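Local coordinates for protein putative pyrroline carboxylate reductase (Streptococcus pyogenes, PDB 2AMF) that probably catalyses the NAD(P)H-dependent reduction of 1-pyrroline-5-carboxylate to L-proline, the final step of proline biosynthesis, at residues P85-A90 / L109-N114. Residues are numbered along the deposited sequence; the frame is centred on the assembly and turned at random.
Sequences PIISMA and LRIMPN. With PRO (proline), chain S.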
ATOM      1  N   PRO E  85     -24.729 -40.892 -25.254  1.00 37.08           N
ATOM      2  CA  PRO E  85     -24.384 -40.053 -24.118  1.00 35.79           C
ATOM      3  C   PRO E  85     -23.063 -39.318 -24.349  1.00 34.87           C
ATOM      4  O   PRO E  85     -22.148 -39.850 -24.989  1.00 34.17           O
ATOM      5  CB  PRO E  85     -24.264 -41.057 -22.959  1.00 36.10           C
ATOM      6  CG  PRO E  85     -25.086 -42.211 -23.365  1.00 36.59           C
ATOM      7  CD  PRO E  85     -24.878 -42.308 -24.851  1.00 37.17           C
ATOM      8  N   ILE E  86     -22.986 -38.090 -23.848  1.00 33.49           N
ATOM      9  CA  ILE E  86     -21.779 -37.282 -23.990  1.00 32.62           C
ATOM     10  C   ILE E  86     -21.243 -36.862 -22.617  1.00 31.87           C
ATOM     11  O   ILE E  86     -22.004 -36.483 -21.724  1.00 31.53           O
ATOM     12  CB  ILE E  86     -22.035 -36.015 -24.873  1.00 32.61           C
ATOM     13  CG1 ILE E  86     -22.605 -36.411 -26.241  1.00 32.38           C
ATOM     14  CG2 ILE E  86     -20.756 -35.171 -25.032  1.00 31.21           C
ATOM     15  CD1 ILE E  86     -23.326 -35.295 -26.940  1.00 28.89           C
ATOM     16  N   ILE E  87     -19.927 -36.930 -22.471  1.00 31.66           N
ATOM     17  CA  ILE E  87     -19.227 -36.407 -21.295  1.00 30.80           C
ATOM     18  C   ILE E  87     -18.428 -35.188 -21.705  1.00 30.40           C
ATOM     19  O   ILE E  87     -17.577 -35.265 -22.596  1.00 30.39           O
ATOM     20  CB  ILE E  87     -18.240 -37.447 -20.704  1.00 31.08           C
ATOM     21  CG1 ILE E  87     -18.983 -38.718 -20.269  1.00 31.21           C
ATOM     22  CG2 ILE E  87     -17.403 -36.849 -19.556  1.00 29.54           C
ATOM     23  CD1 ILE E  87     -18.124 -39.967 -20.365  1.00 31.84           C
ATOM     24  N   SER E  88     -18.706 -34.067 -21.046  1.00 30.06           N
ATOM     25  CA  SER E  88     -17.925 -32.839 -21.206  1.00 29.76           C
ATOM     26  C   SER E  88     -16.954 -32.668 -20.031  1.00 29.64           C
ATOM     27  O   SER E  88     -17.319 -32.915 -18.874  1.00 29.41           O
ATOM     28  CB  SER E  88     -18.856 -31.623 -21.302  1.00 29.74           C
ATOM     29  OG  SER E  88     -18.147 -30.389 -21.169  1.00 28.57           O
ATOM     30  N   MET E  89     -15.732 -32.230 -20.325  1.00 29.57           N
ATOM     31  CA  MET E  89     -14.760 -31.927 -19.257  1.00 30.30           C
ATOM     32  C   MET E  89     -14.505 -30.411 -19.104  1.00 30.67           C
ATOM     33  O   MET E  89     -13.624 -29.986 -18.354  1.00 29.85           O
ATOM     34  CB  MET E  89     -13.458 -32.718 -19.449  1.00 29.87           C
ATOM     35  CG  MET E  89     -12.495 -32.229 -20.564  1.00 30.37           C
ATOM     36  SD  MET E  89     -10.994 -33.276 -20.785  1.00 27.28           S
ATOM     37  CE  MET E  89     -11.800 -34.858 -20.936  1.00 27.96           C
ATOM     38  N   ALA E  90     -15.325 -29.617 -19.791  1.00 30.74           N
ATOM     39  CA  ALA E  90     -15.095 -28.184 -19.921  1.00 31.26           C
ATOM     40  C   ALA E  90     -15.507 -27.414 -18.677  1.00 31.47           C
ATOM     41  O   ALA E  90     -16.552 -27.681 -18.085  1.00 31.22           O
ATOM     42  CB  ALA E  90     -15.811 -27.634 -21.149  1.00 31.17           C
ATOM     43  N   LEU E 109     -23.213 -35.797 -19.247  1.00 30.43           N
ATOM     44  CA  LEU E 109     -22.481 -35.824 -17.988  1.00 30.06           C
ATOM     45  C   LEU E 109     -21.377 -34.800 -17.986  1.00 29.55           C
ATOM     46  O   LEU E 109     -20.797 -34.485 -19.027  1.00 29.40           O
ATOM     47  CB  LEU E 109     -21.899 -37.218 -17.700  1.00 29.51           C
ATOM     48  CG  LEU E 109     -22.947 -38.341 -17.651  1.00 29.47           C
ATOM     49  CD1 LEU E 109     -22.957 -39.116 -18.969  1.00 29.95           C
ATOM     50  CD2 LEU E 109     -22.677 -39.290 -16.512  1.00 30.13           C
ATOM     51  N   ARG E 110     -21.095 -34.256 -16.813  1.00 28.85           N
ATOM     52  CA  ARG E 110     -19.928 -33.394 -16.693  1.00 28.97           C
ATOM     53  C   ARG E 110     -18.881 -34.007 -15.805  1.00 28.12           C
ATOM     54  O   ARG E 110     -19.199 -34.577 -14.761  1.00 28.49           O
ATOM     55  CB  ARG E 110     -20.310 -32.035 -16.130  1.00 28.99           C
ATOM     56  CG  ARG E 110     -20.730 -31.063 -17.165  1.00 29.51           C
ATOM     57  CD  ARG E 110     -21.039 -29.738 -16.495  1.00 30.67           C
ATOM     58  NE  ARG E 110     -19.847 -28.929 -16.208  1.00 29.81           N
ATOM     59  CZ  ARG E 110     -19.877 -27.792 -15.509  1.00 31.15           C
ATOM     60  NH1 ARG E 110     -21.031 -27.331 -15.018  1.00 30.45           N
ATOM     61  NH2 ARG E 110     -18.759 -27.101 -15.301  1.00 31.32           N
ATOM     62  N   ILE E 111     -17.628 -33.875 -16.217  1.00 27.53           N
ATOM     63  CA  ILE E 111     -16.514 -34.176 -15.322  1.00 26.81           C
ATOM     64  C   ILE E 111     -15.581 -32.971 -15.154  1.00 26.81           C
ATOM     65  O   ILE E 111     -15.514 -32.078 -16.023  1.00 26.47           O
ATOM     66  CB  ILE E 111     -15.717 -35.444 -15.751  1.00 26.60           C
ATOM     67  CG1 ILE E 111     -14.996 -35.233 -17.091  1.00 26.53           C
ATOM     68  CG2 ILE E 111     -16.613 -36.694 -15.742  1.00 25.52           C
ATOM     69  CD1 ILE E 111     -14.032 -36.396 -17.457  1.00 25.91           C
ATOM     70  N   MET E 112     -14.886 -32.929 -14.028  1.00 25.91           N
ATOM     71  CA  MET E 112     -13.830 -31.947 -13.848  1.00 26.26           C
ATOM     72  C   MET E 112     -12.629 -32.673 -13.293  1.00 26.40           C
ATOM     73  O   MET E 112     -12.557 -32.927 -12.093  1.00 26.29           O
ATOM     74  CB  MET E 112     -14.248 -30.751 -12.952  1.00 25.77           C
ATOM     75  CG  MET E 112     -13.126 -29.631 -12.761  1.00 23.42           C
ATOM     76  SD  MET E 112     -12.249 -29.159 -14.273  1.00 15.64           S
ATOM     77  CE  MET E 112     -13.592 -28.448 -15.213  1.00 20.80           C
ATOM     78  N   PRO E 113     -11.712 -33.065 -14.190  1.00 26.76           N
ATOM     79  CA  PRO E 113     -10.468 -33.777 -13.862  1.00 27.12           C
ATOM     80  C   PRO E 113      -9.318 -32.775 -13.643  1.00 27.55           C
ATOM     81  O   PRO E 113      -9.522 -31.555 -13.741  1.00 27.73           O
ATOM     82  CB  PRO E 113     -10.224 -34.638 -15.120  1.00 26.58           C
ATOM     83  CG  PRO E 113     -10.783 -33.744 -16.265  1.00 26.11           C
ATOM     84  CD  PRO E 113     -11.866 -32.857 -15.647  1.00 26.80           C
ATOM     85  N   ASN E 114      -8.141 -33.285 -13.307  1.00 27.40           N
ATOM     86  CA  ASN E 114      -6.957 -32.451 -13.259  1.00 27.63           C
ATOM     87  C   ASN E 114      -5.779 -33.219 -13.846  1.00 28.15           C
ATOM     88  O   ASN E 114      -5.887 -34.417 -14.128  1.00 28.36           O
ATOM     89  CB  ASN E 114      -6.677 -31.894 -11.847  1.00 27.15           C
ATOM     90  CG  ASN E 114      -6.323 -32.969 -10.844  1.00 25.89           C
ATOM     91  OD1 ASN E 114      -5.687 -33.948 -11.185  1.00 28.00           O
ATOM     92  ND2 ASN E 114      -6.747 -32.799  -9.609  1.00 22.70           N
TER
HETATM   93  N   PRO S4244      -6.299 -29.519 -16.594  1.00 52.23           N
HETATM   94  CA  PRO S4244      -7.477 -28.852 -17.136  1.00 52.62           C
HETATM   95  C   PRO S4244      -8.876 -29.461 -16.873  1.00 52.55           C
HETATM   96  O   PRO S4244      -9.211 -29.935 -15.788  1.00 51.71           O
HETATM   97  CB  PRO S4244      -7.129 -28.713 -18.626  1.00 52.43           C
HETATM   98  CG  PRO S4244      -5.586 -28.505 -18.600  1.00 52.20           C
HETATM   99  CD  PRO S4244      -5.087 -28.960 -17.207  1.00 52.28           C
HETATM  100  OXT PRO S4244      -9.746 -29.459 -17.745  1.00 53.20           O
HETATM  101  O   HOH W   1     -17.072 -29.778 -16.565  1.00 25.26           O
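Three backbone hydrogen bonds pair I86 and S88 with L109 and I111 as neighbouring parallel strands: L109 N to I86 O, S88 N to L109 O and I111 N to S88 O. The last, 2.8 Å long, is the straightest, with 173° at the hydrogen. I87 CA and R110 CA add CA-H...O contacts to the acceptors L109 O and S88 O, and M89 CA to I111 O extends the pairing one step further. The short strand axes approach to 4.6 Å at a crossing angle of -31°.

Apolar packing covers the face that carries I87 and L109. I111 reaches across to two residues of 85-90 there: its CG1, placed between backbone N and carbonyl carbon by chi1 of 66°, touches I87 CG2 at 3.8 Å and also meets M89 CB. P113 CD continues this row against M89 CB.

Past the end of strand 86-88, a water takes over from direct pairing. It accepts from R110 NE, in the guanidinium plane, and donates to A90 O (2.6 Å) and I111 O, linking the two segments where they diverge. S88 OG accepts from A90 N, an ST turn just after the strand. R110 also forms a salt bridge with E155. M112, folded at chi2 and chi3, brings CE to 3.5 Å from M89 O, while its SD lies beside the bound proline.

The pair closes the beta-alpha-beta unit of strand 86-88, helix 95-102 and strand 108-112 in the Rossmann-type domain. Strand 63-66 flanks it beyond 86-88 and antiparallel strand 122-128 beyond 108-112; helix 158-185 packs on R110 and M112. M112 also lies near A91 and P113 near M14, both NADP(+)-binding residues.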